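Local coordinates for protein thiosulfate sulfurtransferase (Pseudomonas aeruginosa, PDB 1YT8) that probably transfers sulfur from thiosulfate to cyanide, as a chain of repeated rhodanese-like domains, at residues Phe109-Val114 against Asp488-Pro493; Ala16-Arg21 against Asp521-Phe526; Ala376-Pro381 against Val458-Gly463; Trp414-Gln419 against Leu482-Ile487. All blocks are in the same frame, centred on the assembly; numbering follows the deposited sequence.

Contact 1. Residues Phe109-Val114 against Asp488-Pro493; sequences FRDVNV and DRYRRP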
loop_
_atom_site.group_PDB
_atom_site.type_symbol
_atom_site.label_atom_id
_atom_site.label_comp_id
_atom_site.label_asym_id
_atom_site.label_seq_id
_atom_site.Cartn_x
_atom_site.Cartn_y
_atom_site.Cartn_z
ATOM N N PHE A 109 6.644 15.953 3.767
ATOM C CA PHE A 109 5.213 15.671 3.720
ATOM C C PHE A 109 4.766 14.759 4.850
ATOM O O PHE A 109 5.544 13.947 5.349
ATOM C CB PHE A 109 4.868 14.976 2.399
ATOM C CG PHE A 109 5.126 15.809 1.174
ATOM C CD1 PHE A 109 4.078 16.455 0.529
ATOM C CD2 PHE A 109 6.409 15.919 0.647
ATOM C CE1 PHE A 109 4.299 17.199 -0.631
ATOM C CE2 PHE A 109 6.646 16.662 -0.514
ATOM C CZ PHE A 109 5.588 17.303 -1.156
ATOM N N ARG A 110 3.508 14.885 5.253
ATOM C CA ARG A 110 2.984 14.000 6.283
ATOM C C ARG A 110 2.026 13.041 5.587
ATOM O O ARG A 110 1.816 13.141 4.372
ATOM C CB ARG A 110 2.253 14.773 7.386
ATOM C CG ARG A 110 1.113 15.640 6.904
ATOM C CD ARG A 110 0.230 16.086 8.068
ATOM N NE ARG A 110 -0.536 14.973 8.626
ATOM C CZ ARG A 110 -0.205 14.296 9.721
ATOM N NH1 ARG A 110 0.890 14.609 10.405
ATOM N NH2 ARG A 110 -0.971 13.293 10.130
ATOM N N ASP A 111 1.461 12.119 6.363
ATOM C CA ASP A 111 0.526 11.101 5.884
ATOM C C ASP A 111 1.218 10.020 5.053
ATOM O O ASP A 111 2.449 9.930 5.049
ATOM C CB ASP A 111 -0.616 11.741 5.081
ATOM C CG ASP A 111 -1.945 11.037 5.304
ATOM O OD1 ASP A 111 -2.179 9.969 4.701
ATOM O OD2 ASP A 111 -2.754 11.543 6.108
ATOM N N VAL A 112 0.429 9.195 4.366
ATOM C CA VAL A 112 0.974 8.107 3.551
ATOM C C VAL A 112 0.508 8.165 2.092
ATOM O O VAL A 112 -0.489 8.818 1.781
ATOM C CB VAL A 112 0.583 6.728 4.141
ATOM C CG1 VAL A 112 1.122 6.595 5.557
ATOM C CG2 VAL A 112 -0.941 6.568 4.138
ATOM N N ASN A 113 1.237 7.474 1.213
ATOM C CA ASN A 113 0.935 7.419 -0.225
ATOM C C ASN A 113 0.782 8.839 -0.774
ATOM O O ASN A 113 -0.117 9.128 -1.571
ATOM C CB ASN A 113 -0.355 6.624 -0.466
ATOM C CG ASN A 113 -0.376 5.293 0.278
ATOM O OD1 ASN A 113 -1.344 4.982 0.971
ATOM N ND2 ASN A 113 0.687 4.502 0.135
ATOM N N VAL A 114 1.694 9.712 -0.359
ATOM C CA VAL A 114 1.657 11.117 -0.747
ATOM C C VAL A 114 1.752 11.401 -2.247
ATOM O O VAL A 114 0.997 12.227 -2.764
ATOM C CB VAL A 114 2.735 11.908 0.027
ATOM C CG1 VAL A 114 2.660 13.391 -0.319
ATOM C CG2 VAL A 114 2.514 11.714 1.527
ATOM N N ASP A 488 3.306 1.327 15.287
ATOM C CA ASP A 488 3.491 0.544 14.077
ATOM C C ASP A 488 2.493 0.835 12.962
ATOM O O ASP A 488 2.704 0.423 11.823
ATOM C CB ASP A 488 3.532 -0.963 14.407
ATOM C CG ASP A 488 2.258 -1.479 15.067
ATOM O OD1 ASP A 488 1.599 -0.731 15.816
ATOM O OD2 ASP A 488 1.933 -2.666 14.854
ATOM N N ARG A 489 1.422 1.560 13.279
ATOM C CA ARG A 489 0.429 1.911 12.268
ATOM C C ARG A 489 -0.077 3.345 12.373
ATOM O O ARG A 489 -0.446 3.815 13.447
ATOM C CB ARG A 489 -0.771 0.956 12.316
ATOM C CG ARG A 489 -1.919 1.412 11.413
ATOM C CD ARG A 489 -3.023 0.383 11.274
ATOM N NE ARG A 489 -4.105 0.894 10.432
ATOM C CZ ARG A 489 -4.943 1.861 10.792
ATOM N NH1 ARG A 489 -4.838 2.424 11.990
ATOM N NH2 ARG A 489 -5.873 2.287 9.945
ATOM N N TYR A 490 -0.094 4.039 11.240
ATOM C CA TYR A 490 -0.590 5.408 11.192
ATOM C C TYR A 490 -2.112 5.343 11.151
ATOM O O TYR A 490 -2.686 4.629 10.328
ATOM C CB TYR A 490 -0.072 6.117 9.937
ATOM C CG TYR A 490 -0.784 7.419 9.632
ATOM C CD1 TYR A 490 -0.853 8.441 10.580
ATOM C CD2 TYR A 490 -1.375 7.634 8.386
ATOM C CE1 TYR A 490 -1.496 9.656 10.290
ATOM C CE2 TYR A 490 -2.022 8.841 8.087
ATOM C CZ TYR A 490 -2.077 9.845 9.040
ATOM O OH TYR A 490 -2.704 11.039 8.742
ATOM N N ARG A 491 -2.760 6.081 12.044
ATOM C CA ARG A 491 -4.219 6.107 12.107
ATOM C C ARG A 491 -4.760 6.955 10.955
ATOM O O ARG A 491 -4.911 8.167 11.080
ATOM C CB ARG A 491 -4.666 6.692 13.450
ATOM C CG ARG A 491 -6.158 6.619 13.717
ATOM C CD ARG A 491 -6.490 7.243 15.069
ATOM N NE ARG A 491 -7.903 7.113 15.417
ATOM C CZ ARG A 491 -8.443 7.599 16.533
ATOM N NH1 ARG A 491 -7.685 8.247 17.409
ATOM N NH2 ARG A 491 -9.739 7.441 16.772
ATOM N N ARG A 492 -5.040 6.311 9.828
ATOM C CA ARG A 492 -5.555 7.009 8.658
ATOM C C ARG A 492 -6.950 7.585 8.928
ATOM O O ARG A 492 -7.888 6.852 9.229
ATOM C CB ARG A 492 -5.588 6.044 7.468
ATOM C CG ARG A 492 -4.206 5.503 7.081
ATOM C CD ARG A 492 -4.326 4.188 6.332
ATOM N NE ARG A 492 -3.071 3.739 5.725
ATOM C CZ ARG A 492 -2.002 3.322 6.399
ATOM N NH1 ARG A 492 -2.008 3.288 7.726
ATOM N NH2 ARG A 492 -0.923 2.923 5.737
ATOM N N PRO A 493 -7.100 8.913 8.817
ATOM C CA PRO A 493 -8.386 9.577 9.055
ATOM C C PRO A 493 -9.453 9.164 8.049
ATOM O O PRO A 493 -10.640 9.387 8.268
ATOM C CB PRO A 493 -8.040 11.063 8.931
ATOM C CG PRO A 493 -6.593 11.115 9.281
ATOM C CD PRO A 493 -6.046 9.910 8.566
HETATM O O HOH W 1 -2.021 3.074 2.685
#
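Y490 reaches across from the 488-493 loop to the 109-114 loop and meets three of its residues in turn. CB points at the opposite segment, CG stands anti to the backbone N (chi1 166°), and the ring beyond it lies against the 109-114 loop. CD2 is the first atom to touch, packing on V112 CG1 at 3.9 Å. Further out, CE2 lies 3.4 Å from D111 OD2, and CE1 on the other flank is 3.7 Å from R110 NH2. The hydroxyl at the tip then joins both polar groups: Y490 OH donates to D111 OD2 over 2.7 Å and accepts from R110 NH2 at 3.2 Å, the latter bond being bent, with an N-H...O angle of 135°. D111 OD2 is met from above the carboxylate plane, while the second oxygen, OD1, takes the backbone N of V112 (2.7 Å) and a salt bridge from K117. The carboxylate is thus held at both oxygens. V112's other methyl, CG2, packs against R492 NE at 3.9 Å; the guanidinium itself is salt-bridged to E32, and a water links R492 NH2 to N113 OD1. Helix 501-512 covers D111 with Y507 and W510, and the loop between helices 464-470 and 501-512 packs beside helix 32-35 and against the loop that leads into helix 114-127.

Contact 2. Residues Ala16-Arg21 against Asp521-Phe526; sequences AALLAR and DGTHGF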
loop_
_atom_site.group_PDB
_atom_site.type_symbol
_atom_site.label_atom_id
_atom_site.label_comp_id
_atom_site.label_asym_id
_atom_site.label_seq_id
_atom_site.Cartn_x
_atom_site.Cartn_y
_atom_site.Cartn_z
ATOM N N ALA A 16 19.312 15.130 -7.394
ATOM C CA ALA A 16 19.924 15.020 -8.709
ATOM C C ALA A 16 19.426 13.757 -9.408
ATOM O O ALA A 16 19.087 13.789 -10.590
ATOM C CB ALA A 16 21.450 14.990 -8.586
ATOM N N ALA A 17 19.369 12.647 -8.676
ATOM C CA ALA A 17 18.907 11.394 -9.267
ATOM C C ALA A 17 17.428 11.471 -9.665
ATOM O O ALA A 17 17.038 10.965 -10.725
ATOM C CB ALA A 17 19.148 10.227 -8.294
ATOM N N LEU A 18 16.609 12.105 -8.829
ATOM C CA LEU A 18 15.183 12.243 -9.124
ATOM C C LEU A 18 14.959 13.070 -10.391
ATOM O O LEU A 18 14.104 12.740 -11.214
ATOM C CB LEU A 18 14.450 12.900 -7.948
ATOM C CG LEU A 18 14.330 12.073 -6.663
ATOM C CD1 LEU A 18 13.754 12.941 -5.546
ATOM C CD2 LEU A 18 13.448 10.855 -6.913
ATOM N N LEU A 19 15.726 14.145 -10.548
ATOM C CA LEU A 19 15.594 15.003 -11.724
ATOM C C LEU A 19 16.057 14.291 -12.996
ATOM O O LEU A 19 15.485 14.485 -14.069
ATOM C CB LEU A 19 16.392 16.296 -11.526
ATOM C CG LEU A 19 15.833 17.268 -10.483
ATOM C CD1 LEU A 19 16.786 18.440 -10.296
ATOM C CD2 LEU A 19 14.455 17.749 -10.924
ATOM N N ALA A 20 17.094 13.471 -12.872
ATOM C CA ALA A 20 17.635 12.716 -14.001
ATOM C C ALA A 20 16.814 11.449 -14.226
ATOM O O ALA A 20 16.959 10.765 -15.244
ATOM C CB ALA A 20 19.091 12.346 -13.728
ATOM N N ARG A 21 15.954 11.146 -13.260
ATOM C CA ARG A 21 15.104 9.966 -13.297
ATOM C C ARG A 21 15.890 8.659 -13.283
ATOM O O ARG A 21 15.536 7.691 -13.962
ATOM C CB ARG A 21 14.163 10.044 -14.501
ATOM C CG ARG A 21 13.274 11.264 -14.397
ATOM C CD ARG A 21 12.411 11.495 -15.608
ATOM N NE ARG A 21 11.784 12.812 -15.519
ATOM C CZ ARG A 21 10.988 13.328 -16.448
ATOM N NH1 ARG A 21 10.714 12.638 -17.546
ATOM N NH2 ARG A 21 10.468 14.537 -16.277
ATOM N N ASP A 521 8.571 21.162 -4.005
ATOM C CA ASP A 521 9.462 20.012 -4.152
ATOM C C ASP A 521 10.127 20.033 -5.529
ATOM O O ASP A 521 11.349 19.938 -5.634
ATOM C CB ASP A 521 8.695 18.703 -3.990
ATOM C CG ASP A 521 9.577 17.494 -4.202
ATOM O OD1 ASP A 521 10.346 17.142 -3.281
ATOM O OD2 ASP A 521 9.521 16.908 -5.304
ATOM N N GLY A 522 9.307 20.133 -6.574
ATOM C CA GLY A 522 9.800 20.203 -7.944
ATOM C C GLY A 522 10.537 19.023 -8.562
ATOM O O GLY A 522 11.243 19.197 -9.559
ATOM N N THR A 523 10.378 17.826 -8.008
ATOM C CA THR A 523 11.066 16.653 -8.550
ATOM C C THR A 523 10.119 15.544 -9.026
ATOM O O THR A 523 10.566 14.501 -9.496
ATOM C CB THR A 523 12.012 16.036 -7.497
ATOM O OG1 THR A 523 11.230 15.436 -6.456
ATOM C CG2 THR A 523 12.908 17.112 -6.882
ATOM N N HIS A 524 8.817 15.776 -8.920
ATOM C CA HIS A 524 7.828 14.766 -9.297
ATOM C C HIS A 524 7.702 14.446 -10.787
ATOM O O HIS A 524 7.573 13.282 -11.165
ATOM C CB HIS A 524 6.458 15.163 -8.725
ATOM C CG HIS A 524 6.013 16.537 -9.117
ATOM N ND1 HIS A 524 5.441 16.813 -10.339
ATOM C CD2 HIS A 524 6.075 17.717 -8.455
ATOM C CE1 HIS A 524 5.166 18.104 -10.414
ATOM N NE2 HIS A 524 5.542 18.676 -9.282
ATOM N N GLY A 525 7.735 15.467 -11.637
ATOM C CA GLY A 525 7.612 15.222 -13.065
ATOM C C GLY A 525 6.218 14.788 -13.498
ATOM O O GLY A 525 6.049 14.204 -14.568
ATOM N N PHE A 526 5.213 15.067 -12.672
ATOM C CA PHE A 526 3.837 14.698 -13.006
ATOM C C PHE A 526 3.301 15.573 -14.131
ATOM O O PHE A 526 3.721 16.714 -14.290
ATOM C CB PHE A 526 2.879 14.920 -11.825
ATOM C CG PHE A 526 3.187 14.111 -10.598
ATOM C CD1 PHE A 526 3.977 12.968 -10.657
ATOM C CD2 PHE A 526 2.622 14.475 -9.375
ATOM C CE1 PHE A 526 4.198 12.192 -9.512
ATOM C CE2 PHE A 526 2.836 13.704 -8.225
ATOM C CZ PHE A 526 3.627 12.560 -8.299
HETATM O O HOH W 2 11.649 13.717 -12.465
#
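L18 and T523 form the inner shell, with L18 CD1 resting 3.7 Å from T523 OG1 and the two CB atoms 4.0 Å apart. Beside them L19 sends CD2 to the carbonyl oxygen of G522 at 3.8 Å. At the far end the guanidinium of R21 comes only loosely to the backbone of G525, its NH2 being 4.4 Å from CA. A water links two backbone carbonyls and the R21 side chain: it donates to L18 O and, over a longer 3.3 Å, to T523 O, and accepts from R21 NE. Helix 11-20, within a rhodanese-like domain, ends here in a Schellman motif with R21 at positive phi as its C-prime residue. On the other side, helix 514-521 stops at D521, whose OD2 accepts from T523 N at 3.0 Å in an Asx turn. The same oxygen takes the T523 hydroxyl on its syn side, and chi1 of 70° sets OG1 between the backbone N and carbonyl carbon, where it can face both D521 and L18. OD2 is gripped by two donors, and the hydroxyl bond helps hold the threonine's rotation. Further out, R15 NH1 binds D521 O, L24 packs on L18, and L41 touches D521. Beyond G525, F526 N donates to H524 ND1 in the imidazole plane, while H524 CB lies over the centre of the F526 ring, which meets F119 edge-to-face.

Contact 3. Residues Ala376-Pro381 against Val458-Gly463; sequences ADTIDP and VFLLDG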
loop_
_atom_site.group_PDB
_atom_site.type_symbol
_atom_site.label_atom_id
_atom_site.label_comp_id
_atom_site.label_asym_id
_atom_site.label_seq_id
_atom_site.Cartn_x
_atom_site.Cartn_y
_atom_site.Cartn_z
ATOM N N ALA A 376 16.503 -21.651 13.737
ATOM C CA ALA A 376 15.941 -21.438 15.060
ATOM C C ALA A 376 15.457 -22.740 15.670
ATOM O O ALA A 376 14.990 -23.637 14.963
ATOM C CB ALA A 376 14.781 -20.440 14.984
ATOM N N ASP A 377 15.589 -22.846 16.985
ATOM C CA ASP A 377 15.118 -24.020 17.699
ATOM C C ASP A 377 13.640 -23.741 17.948
ATOM O O ASP A 377 13.278 -22.680 18.467
ATOM C CB ASP A 377 15.875 -24.179 19.021
ATOM C CG ASP A 377 17.352 -24.455 18.810
ATOM O OD1 ASP A 377 17.678 -25.415 18.081
ATOM O OD2 ASP A 377 18.186 -23.716 19.369
ATOM N N THR A 378 12.783 -24.680 17.558
ATOM C CA THR A 378 11.349 -24.493 17.723
ATOM C C THR A 378 10.749 -25.264 18.890
ATOM O O THR A 378 11.362 -26.176 19.447
ATOM C CB THR A 378 10.584 -24.888 16.443
ATOM O OG1 THR A 378 10.867 -26.255 16.118
ATOM C CG2 THR A 378 10.991 -23.995 15.280
ATOM N N ILE A 379 9.534 -24.874 19.251
ATOM C CA ILE A 379 8.802 -25.499 20.337
ATOM C C ILE A 379 7.346 -25.606 19.888
ATOM O O ILE A 379 6.807 -24.670 19.297
ATOM C CB ILE A 379 8.906 -24.650 21.625
ATOM C CG1 ILE A 379 8.132 -25.321 22.761
ATOM C CG2 ILE A 379 8.383 -23.240 21.368
ATOM C CD1 ILE A 379 8.240 -24.586 24.090
ATOM N N ASP A 380 6.722 -26.751 20.146
ATOM C CA ASP A 380 5.332 -26.966 19.757
ATOM C C ASP A 380 4.395 -26.222 20.703
ATOM O O ASP A 380 4.716 -26.011 21.869
ATOM C CB ASP A 380 4.987 -28.464 19.782
ATOM C CG ASP A 380 5.910 -29.296 18.906
ATOM O OD1 ASP A 380 6.072 -28.958 17.713
ATOM O OD2 ASP A 380 6.473 -30.296 19.410
ATOM N N PRO A 381 3.218 -25.813 20.206
ATOM C CA PRO A 381 2.236 -25.092 21.019
ATOM C C PRO A 381 1.898 -25.777 22.347
ATOM O O PRO A 381 1.843 -25.124 23.387
ATOM C CB PRO A 381 1.029 -25.000 20.088
ATOM C CG PRO A 381 1.678 -24.850 18.741
ATOM C CD PRO A 381 2.790 -25.880 18.797
ATOM N N VAL A 458 16.545 -18.905 23.569
ATOM C CA VAL A 458 15.449 -18.345 22.780
ATOM C C VAL A 458 14.891 -19.398 21.833
ATOM O O VAL A 458 15.646 -20.109 21.163
ATOM C CB VAL A 458 15.914 -17.112 21.955
ATOM C CG1 VAL A 458 14.738 -16.534 21.171
ATOM C CG2 VAL A 458 16.493 -16.054 22.881
ATOM N N PHE A 459 13.564 -19.492 21.787
ATOM C CA PHE A 459 12.873 -20.455 20.937
ATOM C C PHE A 459 11.822 -19.794 20.057
ATOM O O PHE A 459 11.331 -18.705 20.364
ATOM C CB PHE A 459 12.185 -21.511 21.801
ATOM C CG PHE A 459 13.140 -22.409 22.525
ATOM C CD1 PHE A 459 13.453 -23.666 22.019
ATOM C CD2 PHE A 459 13.752 -21.985 23.701
ATOM C CE1 PHE A 459 14.366 -24.491 22.681
ATOM C CE2 PHE A 459 14.665 -22.801 24.366
ATOM C CZ PHE A 459 14.971 -24.054 23.854
ATOM N N LEU A 460 11.480 -20.473 18.967
ATOM C CA LEU A 460 10.473 -19.995 18.029
ATOM C C LEU A 460 9.259 -20.912 18.117
ATOM O O LEU A 460 9.391 -22.133 18.030
ATOM C CB LEU A 460 11.018 -20.028 16.598
ATOM C CG LEU A 460 10.059 -19.573 15.495
ATOM C CD1 LEU A 460 9.775 -18.084 15.658
ATOM C CD2 LEU A 460 10.681 -19.847 14.119
ATOM N N LEU A 461 8.082 -20.325 18.301
ATOM C CA LEU A 461 6.862 -21.116 18.374
ATOM C C LEU A 461 6.581 -21.681 16.985
ATOM O O LEU A 461 6.381 -20.927 16.028
ATOM C CB LEU A 461 5.689 -20.249 18.835
ATOM C CG LEU A 461 4.341 -20.963 18.981
ATOM C CD1 LEU A 461 4.481 -22.122 19.958
ATOM C CD2 LEU A 461 3.288 -19.982 19.475
ATOM N N ASP A 462 6.580 -23.007 16.884
ATOM C CA ASP A 462 6.338 -23.703 15.623
ATOM C C ASP A 462 4.949 -23.370 15.084
ATOM O O ASP A 462 3.944 -23.795 15.650
ATOM C CB ASP A 462 6.439 -25.217 15.843
ATOM C CG ASP A 462 6.799 -25.976 14.575
ATOM O OD1 ASP A 462 6.337 -25.589 13.480
ATOM O OD2 ASP A 462 7.540 -26.977 14.680
ATOM N N GLY A 463 4.893 -22.609 13.996
ATOM C CA GLY A 463 3.609 -22.254 13.411
ATOM C C GLY A 463 2.990 -20.977 13.954
ATOM O O GLY A 463 1.903 -20.572 13.531
HETATM O O HOH W 3 17.671 -22.199 21.683
HETATM O O HOH W 4 16.590 -20.642 18.463
#
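T378 and I379 pair with L460 and L461 in parallel register, and backbone bonds running from D377 to D462 make the tight part of the contact. L460 N donates to D377 O and I379 N to L460 O, while D462 N continues the ladder to I379 O at 2.9 Å. CA-H...O contacts fill in between, T378 CA lying 3.1 Å from L460 O. Side chains alternate between the two faces. I379 and L461 share one: I379 CG2 is 4.3 Å from L461 CD1, and L461 CD1 also lies 3.5 Å from I379 O and 4.1 Å from P381 CG. L461 CG is anti to the backbone N (chi1 -179°); the side chain also touches L384, and W387 covers I379. The face of T378 and L460 has A376 CB against L460 CB, with helix 441-454 packed on L460.

The D377 end is wetter, and the D380 end is looser. Two waters bridge V458 O to D377, one through OD2 and the other through the backbone N, while D377 OD1 is salt-bridged to R375. The CB of D377 lies 3.9 Å from F459 CD1, and the F459 ring meets W387 edge-to-face. At the opposite end the carboxylates of D380 and D462 lie side by side, pointing the same way, with D380 OD1 3.9 Å from D462 OD2; this closeness could slightly raise the proton affinity of one or both. Strand 378-379 is the outermost strand beside 458-461 in a five-stranded parallel sheet of order 1-5-4-2-3, the alpha/beta core of a rhodanese domain.

Contact 4. Residues Trp414-Gln419 against Leu482-Ile487; sequences WVLRSQ and LASPRI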
loop_
_atom_site.group_PDB
_atom_site.type_symbol
_atom_site.label_atom_id
_atom_site.label_comp_id
_atom_site.label_asym_id
_atom_site.label_seq_id
_atom_site.Cartn_x
_atom_site.Cartn_y
_atom_site.Cartn_z
ATOM N N TRP A 414 3.460 -7.730 23.686
ATOM C CA TRP A 414 3.607 -7.208 22.334
ATOM C C TRP A 414 4.874 -6.361 22.275
ATOM O O TRP A 414 5.157 -5.579 23.187
ATOM C CB TRP A 414 2.403 -6.351 21.925
ATOM C CG TRP A 414 2.556 -5.818 20.531
ATOM C CD1 TRP A 414 2.415 -6.519 19.366
ATOM C CD2 TRP A 414 2.984 -4.502 20.160
ATOM N NE1 TRP A 414 2.735 -5.721 18.291
ATOM C CE2 TRP A 414 3.088 -4.479 18.749
ATOM C CE3 TRP A 414 3.293 -3.341 20.882
ATOM C CZ2 TRP A 414 3.490 -3.335 18.042
ATOM C CZ3 TRP A 414 3.694 -2.201 20.179
ATOM C CH2 TRP A 414 3.788 -2.211 18.771
ATOM N N VAL A 415 5.632 -6.511 21.195
ATOM C CA VAL A 415 6.869 -5.762 21.033
ATOM C C VAL A 415 7.096 -5.314 19.596
ATOM O O VAL A 415 6.500 -5.845 18.657
ATOM C CB VAL A 415 8.105 -6.609 21.434
ATOM C CG1 VAL A 415 8.006 -7.043 22.888
ATOM C CG2 VAL A 415 8.207 -7.825 20.531
ATOM N N LEU A 416 7.965 -4.323 19.453
ATOM C CA LEU A 416 8.374 -3.797 18.160
ATOM C C LEU A 416 9.753 -4.402 17.953
ATOM O O LEU A 416 10.617 -4.282 18.821
ATOM C CB LEU A 416 8.515 -2.275 18.203
ATOM C CG LEU A 416 7.268 -1.400 18.111
ATOM C CD1 LEU A 416 7.669 0.063 18.280
ATOM C CD2 LEU A 416 6.586 -1.623 16.764
ATOM N N ARG A 417 9.968 -5.055 16.822
ATOM C CA ARG A 417 11.268 -5.648 16.570
ATOM C C ARG A 417 12.357 -4.578 16.545
ATOM O O ARG A 417 13.506 -4.841 16.905
ATOM C CB ARG A 417 11.261 -6.408 15.244
ATOM C CG ARG A 417 12.588 -7.081 14.942
ATOM C CD ARG A 417 12.558 -7.793 13.615
ATOM N NE ARG A 417 13.885 -8.252 13.221
ATOM C CZ ARG A 417 14.256 -8.445 11.961
ATOM N NH1 ARG A 417 13.394 -8.218 10.977
ATOM N NH2 ARG A 417 15.491 -8.848 11.683
ATOM N N SER A 418 11.980 -3.368 16.140
ATOM C CA SER A 418 12.911 -2.246 16.040
ATOM C C SER A 418 13.306 -1.635 17.380
ATOM O O SER A 418 14.213 -0.809 17.440
ATOM C CB SER A 418 12.317 -1.149 15.148
ATOM O OG SER A 418 11.152 -0.588 15.732
ATOM N N GLN A 419 12.624 -2.041 18.449
ATOM C CA GLN A 419 12.911 -1.520 19.783
ATOM C C GLN A 419 13.020 -2.644 20.811
ATOM O O GLN A 419 12.541 -2.517 21.940
ATOM C CB GLN A 419 11.811 -0.534 20.202
ATOM C CG GLN A 419 11.722 0.699 19.309
ATOM C CD GLN A 419 10.708 1.720 19.796
ATOM O OE1 GLN A 419 10.369 1.764 20.981
ATOM N NE2 GLN A 419 10.238 2.564 18.884
ATOM N N LEU A 482 1.833 -4.368 26.729
ATOM C CA LEU A 482 2.563 -3.710 25.649
ATOM C C LEU A 482 3.942 -3.305 26.152
ATOM O O LEU A 482 4.067 -2.436 27.014
ATOM C CB LEU A 482 1.797 -2.470 25.177
ATOM C CG LEU A 482 0.334 -2.703 24.783
ATOM C CD1 LEU A 482 -0.318 -1.373 24.427
ATOM C CD2 LEU A 482 0.261 -3.673 23.610
ATOM N N ALA A 483 4.975 -3.941 25.612
ATOM C CA ALA A 483 6.346 -3.656 26.014
ATOM C C ALA A 483 6.981 -2.606 25.107
ATOM O O ALA A 483 8.135 -2.221 25.299
ATOM C CB ALA A 483 7.167 -4.939 25.992
ATOM N N SER A 484 6.217 -2.155 24.117
ATOM C CA SER A 484 6.667 -1.139 23.165
ATOM C C SER A 484 5.494 -0.208 22.885
ATOM O O SER A 484 4.344 -0.570 23.111
ATOM C CB SER A 484 7.099 -1.782 21.839
ATOM O OG SER A 484 8.220 -2.634 21.990
ATOM N N PRO A 485 5.768 1.008 22.390
ATOM C CA PRO A 485 4.685 1.952 22.090
ATOM C C PRO A 485 3.986 1.553 20.786
ATOM O O PRO A 485 4.642 1.102 19.850
ATOM C CB PRO A 485 5.420 3.284 21.972
ATOM C CG PRO A 485 6.736 2.869 21.365
ATOM C CD PRO A 485 7.088 1.630 22.171
ATOM N N ARG A 486 2.664 1.710 20.722
ATOM C CA ARG A 486 1.928 1.353 19.509
ATOM C C ARG A 486 2.067 2.415 18.427
ATOM O O ARG A 486 1.173 3.238 18.233
ATOM C CB ARG A 486 0.438 1.132 19.802
ATOM C CG ARG A 486 0.127 -0.142 20.561
ATOM C CD ARG A 486 -1.377 -0.386 20.657
ATOM N NE ARG A 486 -1.981 -0.712 19.367
ATOM C CZ ARG A 486 -3.264 -1.028 19.202
ATOM N NH1 ARG A 486 -4.077 -1.058 20.248
ATOM N NH2 ARG A 486 -3.731 -1.330 17.997
ATOM N N ILE A 487 3.192 2.388 17.723
ATOM C CA ILE A 487 3.449 3.341 16.649
ATOM C C ILE A 487 3.645 2.615 15.321
ATOM O O ILE A 487 4.091 3.216 14.340
ATOM C CB ILE A 487 4.721 4.167 16.935
ATOM C CG1 ILE A 487 5.918 3.225 17.125
ATOM C CG2 ILE A 487 4.507 5.045 18.161
ATOM C CD1 ILE A 487 7.258 3.932 17.246
HETATM O O HOH W 5 10.201 -1.132 23.048
#
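W414 sets the far rim of its indole against the backbone of 484-486, with CZ3 3.4 Å from S484 O and 3.5 Å from P485 O. Both carbonyl oxygens lie at the ring edge, near its plane, so they face the rim C-H groups and not the pi cloud. CG anti to the backbone N (chi1 -180°) starts the ring on this course, and NE1 is hydrogen-bonded to T399 O. Nearer the backbone, L482 CD2 packs on W414 CB at 3.8 Å, and the chains are joined by A483 N donating to W414 O, the bond accompanying a single beta bridge between W414 and L482. Strand 413-414 is an outermost strand of the parallel sheet of a rhodanese-like domain, met here by the loop between helices 464-470 and 501-512.

Next along, S484 points at the 414-419 segment and its OG accepts from L416 N at 3.1 Å, with an N-H...O angle of 151°. The same hydroxyl lies 2.7 Å from a water that also lies 2.9 Å from Q419 O. Around this polar centre the packing is apolar: V415 CG1 meets A483 CB, and L416 CG lies 3.8 Å from S484 CB. L416 CD1 ends against I487 CG1, also at 3.8 Å, the two side chains crossing at about a right angle. Helix 420-427 backs the contact through A423, which touches V415, A483 and S484.

The S484 hydroxyl thus takes up an N-H of the loop within a largely apolar surround, whereas S484 N is buried with no partner in the model, which is probably unfavourable.

How the contacts relate
Contacts 3 and 4 lie at opposite edges of the same parallel sheet: contact 3 adds strand 378-379 by a regular backbone ladder, while contact 4 lays the loop between helices 464-470 and 501-512 along strand 413-414 with one bridge, a serine hydroxyl and apolar packing. That loop continues directly into contact 1, and the two touch where D488 CB meets L416 CD2 at 3.9 Å. Contact 1 is the most buried and relies on side-chain polar bonds round a tyrosine. Contact 2, its centre about 23 Å from that of contact 1, is nearer the surface, loosely packed and water-bridged. Both bring late parts of the chain against early ones: 488-493 on 109-114, and 521-526 on the end of helix 11-20.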